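Local coordinates for protein carbonic anhydrase (Unidentified, PDB 3R1W) that probably catalyses the reversible hydration of carbon dioxide to bicarbonate, as a trimeric carbonic anhydrase of the left-handed beta-helix, gamma-class type, at residues S45-A50 / D180-E185. Numbering follows the deposited sequence.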
ATOM      1  N   SER B  45      10.356  15.525   2.497  1.00  4.26           N
ATOM      2  CA  SER B  45       9.288  15.174   3.420  1.00  5.76           C
ATOM      3  C   SER B  45       8.896  13.729   3.197  1.00  8.23           C
ATOM      4  O   SER B  45       8.735  13.288   2.066  1.00  7.60           O
ATOM      5  CB  SER B  45       8.080  16.088   3.216  1.00  8.61           C
ATOM      6  OG  SER B  45       7.588  16.050   1.891  1.00  7.54           O
ATOM      7  N   VAL B  46       8.761  12.996   4.293  1.00  6.05           N
ATOM      8  CA  VAL B  46       8.384  11.598   4.227  1.00  5.56           C
ATOM      9  C   VAL B  46       7.155  11.440   5.097  1.00  3.62           C
ATOM     10  O   VAL B  46       7.182  11.738   6.286  1.00  6.24           O
ATOM     11  CB  VAL B  46       9.508  10.680   4.710  1.00  6.30           C
ATOM     12  CG1 VAL B  46       9.075   9.223   4.573  1.00  7.43           C
ATOM     13  CG2 VAL B  46      10.788  10.929   3.897  1.00  7.17           C
ATOM     14  N   TRP B  47       6.083  10.964   4.474  1.00  4.67           N
ATOM     15  CA  TRP B  47       4.730  11.080   5.009  1.00  4.10           C
ATOM     16  C   TRP B  47       4.276   9.797   5.705  1.00  2.83           C
ATOM     17  O   TRP B  47       4.998   8.799   5.687  1.00  6.61           O
ATOM     18  CB  TRP B  47       3.804  11.513   3.868  1.00  6.76           C
ATOM     19  CG  TRP B  47       4.207  12.878   3.417  1.00  6.23           C
ATOM     20  CD1 TRP B  47       5.148  13.191   2.460  1.00  6.23           C
ATOM     21  CD2 TRP B  47       3.758  14.123   3.959  1.00  4.71           C
ATOM     22  NE1 TRP B  47       5.279  14.557   2.360  1.00  7.87           N
ATOM     23  CE2 TRP B  47       4.439  15.151   3.268  1.00  5.15           C
ATOM     24  CE3 TRP B  47       2.831  14.471   4.953  1.00  7.79           C
ATOM     25  CZ2 TRP B  47       4.218  16.501   3.538  1.00  7.42           C
ATOM     26  CZ3 TRP B  47       2.615  15.807   5.222  1.00  9.74           C
ATOM     27  CH2 TRP B  47       3.302  16.809   4.510  1.00  9.10           C
ATOM     28  N   PRO B  48       3.104   9.833   6.368  1.00  4.05           N
ATOM     29  CA  PRO B  48       2.774   8.682   7.211  1.00  6.22           C
ATOM     30  C   PRO B  48       2.858   7.332   6.524  1.00  7.71           C
ATOM     31  O   PRO B  48       2.394   7.147   5.394  1.00  7.32           O
ATOM     32  CB  PRO B  48       1.334   8.978   7.650  1.00  9.03           C
ATOM     33  CG  PRO B  48       1.298  10.470   7.726  1.00  6.75           C
ATOM     34  CD  PRO B  48       2.136  10.933   6.543  1.00  6.69           C
ATOM     35  N   LEU B  49       3.466   6.386   7.231  1.00  6.71           N
ATOM     36  CA  LEU B  49       3.482   4.982   6.830  1.00  4.29           C
ATOM     37  C   LEU B  49       4.203   4.726   5.502  1.00  8.86           C
ATOM     38  O   LEU B  49       3.858   3.787   4.779  1.00  7.93           O
ATOM     39  CB  LEU B  49       2.060   4.414   6.807  1.00  6.56           C
ATOM     40  CG  LEU B  49       1.278   4.620   8.113  1.00 14.33           C
ATOM     41  CD1 LEU B  49      -0.119   3.998   8.036  1.00 15.50           C
ATOM     42  CD2 LEU B  49       2.045   4.051   9.302  1.00 14.70           C
ATOM     43  N   ALA B  50       5.195   5.559   5.185  1.00  4.22           N
ATOM     44  CA  ALA B  50       6.107   5.281   4.073  1.00  4.94           C
ATOM     45  C   ALA B  50       7.337   4.511   4.563  1.00  7.20           C
ATOM     46  O   ALA B  50       7.747   4.646   5.722  1.00  8.57           O
ATOM     47  CB  ALA B  50       6.536   6.567   3.380  1.00  6.39           C
ATOM     48  N   ASP B 180       6.280  22.026   6.492  1.00 10.58           N
ATOM     49  CA  ASP B 180       6.592  22.920   7.588  1.00  8.92           C
ATOM     50  C   ASP B 180       5.448  22.965   8.601  1.00  7.08           C
ATOM     51  O   ASP B 180       5.686  23.105   9.796  1.00  8.87           O
ATOM     52  CB  ASP B 180       6.936  24.320   7.057  1.00 10.95           C
ATOM     53  CG  ASP B 180       8.308  24.365   6.390  1.00 14.33           C
ATOM     54  OD1 ASP B 180       9.164  23.526   6.738  1.00 10.72           O
ATOM     55  OD2 ASP B 180       8.538  25.249   5.534  1.00 17.92           O
ATOM     56  N   LYS B 181       4.212  22.854   8.124  1.00  7.31           N
ATOM     57  CA  LYS B 181       3.066  22.850   9.023  1.00  7.74           C
ATOM     58  C   LYS B 181       3.038  21.575   9.853  1.00  6.82           C
ATOM     59  O   LYS B 181       2.755  21.604  11.044  1.00  8.78           O
ATOM     60  CB  LYS B 181       1.753  23.004   8.258  1.00  6.99           C
ATOM     61  CG  LYS B 181       1.632  24.310   7.484  1.00 11.97           C
ATOM     62  CD  LYS B 181       0.284  24.394   6.788  1.00 16.32           C
ATOM     63  CE  LYS B 181       0.065  25.741   6.133  1.00 24.59           C
ATOM     64  NZ  LYS B 181      -1.264  25.798   5.461  1.00 30.23           N
ATOM     65  N   HIS B 182       3.319  20.449   9.211  1.00 11.14           N
ATOM     66  CA  HIS B 182       3.376  19.178   9.922  1.00  8.61           C
ATOM     67  C   HIS B 182       4.523  19.161  10.947  1.00 10.42           C
ATOM     68  O   HIS B 182       4.375  18.615  12.046  1.00 11.64           O
ATOM     69  CB  HIS B 182       3.487  18.020   8.929  1.00  5.54           C
ATOM     70  CG  HIS B 182       2.174  17.572   8.367  1.00  8.66           C
ATOM     71  ND1 HIS B 182       1.422  18.335   7.497  1.00  8.61           N
ATOM     72  CD2 HIS B 182       1.478  16.427   8.562  1.00  4.09           C
ATOM     73  CE1 HIS B 182       0.320  17.677   7.175  1.00  4.36           C
ATOM     74  NE2 HIS B 182       0.335  16.514   7.811  1.00  7.99           N
ATOM     75  N   LEU B 183       5.649  19.786  10.605  1.00  7.36           N
ATOM     76  CA  LEU B 183       6.746  19.937  11.563  1.00  6.80           C
ATOM     77  C   LEU B 183       6.323  20.794  12.746  1.00  8.65           C
ATOM     78  O   LEU B 183       6.654  20.504  13.904  1.00  9.42           O
ATOM     79  CB  LEU B 183       7.967  20.564  10.893  1.00  9.31           C
ATOM     80  CG  LEU B 183       8.821  19.629  10.040  1.00  9.92           C
ATOM     81  CD1 LEU B 183       9.742  20.440   9.151  1.00 12.00           C
ATOM     82  CD2 LEU B 183       9.618  18.651  10.901  1.00 10.03           C
ATOM     83  N   ALA B 184       5.587  21.856  12.454  1.00  7.50           N
ATOM     84  CA  ALA B 184       5.120  22.748  13.499  1.00  8.97           C
ATOM     85  C   ALA B 184       4.190  22.025  14.466  1.00 13.17           C
ATOM     86  O   ALA B 184       4.072  22.428  15.619  1.00 12.79           O
ATOM     87  CB  ALA B 184       4.430  23.979  12.891  1.00 13.14           C
ATOM     88  N   GLU B 185       3.531  20.963  13.996  1.00  8.73           N
ATOM     89  CA  GLU B 185       2.646  20.171  14.849  1.00  8.64           C
ATOM     90  C   GLU B 185       3.405  19.133  15.669  1.00 11.92           C
ATOM     91  O   GLU B 185       2.846  18.522  16.586  1.00 13.80           O
ATOM     92  CB  GLU B 185       1.564  19.458  14.021  1.00 13.68           C
ATOM     93  CG  GLU B 185       0.633  20.384  13.250  1.00 12.64           C
ATOM     94  CD  GLU B 185      -0.327  21.168  14.140  1.00 12.49           C
ATOM     95  OE1 GLU B 185      -0.641  20.727  15.265  1.00 16.68           O
ATOM     96  OE2 GLU B 185      -0.776  22.237  13.701  1.00 14.35           O
TER
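Trp47 pushes the far edge of its six-membered ring against one face of the His182 imidazole, a T-shaped stack with ring centroids 4.7 Å apart and planes at 80°. Trp47 CZ3 stands over the middle of the imidazole, 3.5 Å from His182 NE2, while Trp47 CH2 passes 3.8 Å from His182 ND1. At the other end of the indole, Trp47 NE1 donates to Ser45 OG (2.8 Å), which lies 28° out of the ring plane, a bent bond that helps fix the ring's rotation. Trp47 CG sits anti to its carbonyl carbon (chi1 -65°), sending the indole across to the helix. The turn Trp47-Ala50, type II, follows strand 45-46 of the beta-helix; His182 comes from helix 162-184, packed along the outside of the coil. Leu178 O accepts a hydrogen bond from His182 ND1, and Tyr15 of the second subunit meets the imidazole, while Arg53 of that subunit makes a cation-pi contact with Trp47. Replacing His182 by alanine removes the imidazole, which would probably open a gap beside the indole edge and leave Leu178 O without this donor. With no hydrogen bond between the segments, helix and coil are joined here by a single aromatic C-H, that of Trp47 CZ3, directed at the pi face of the imidazole.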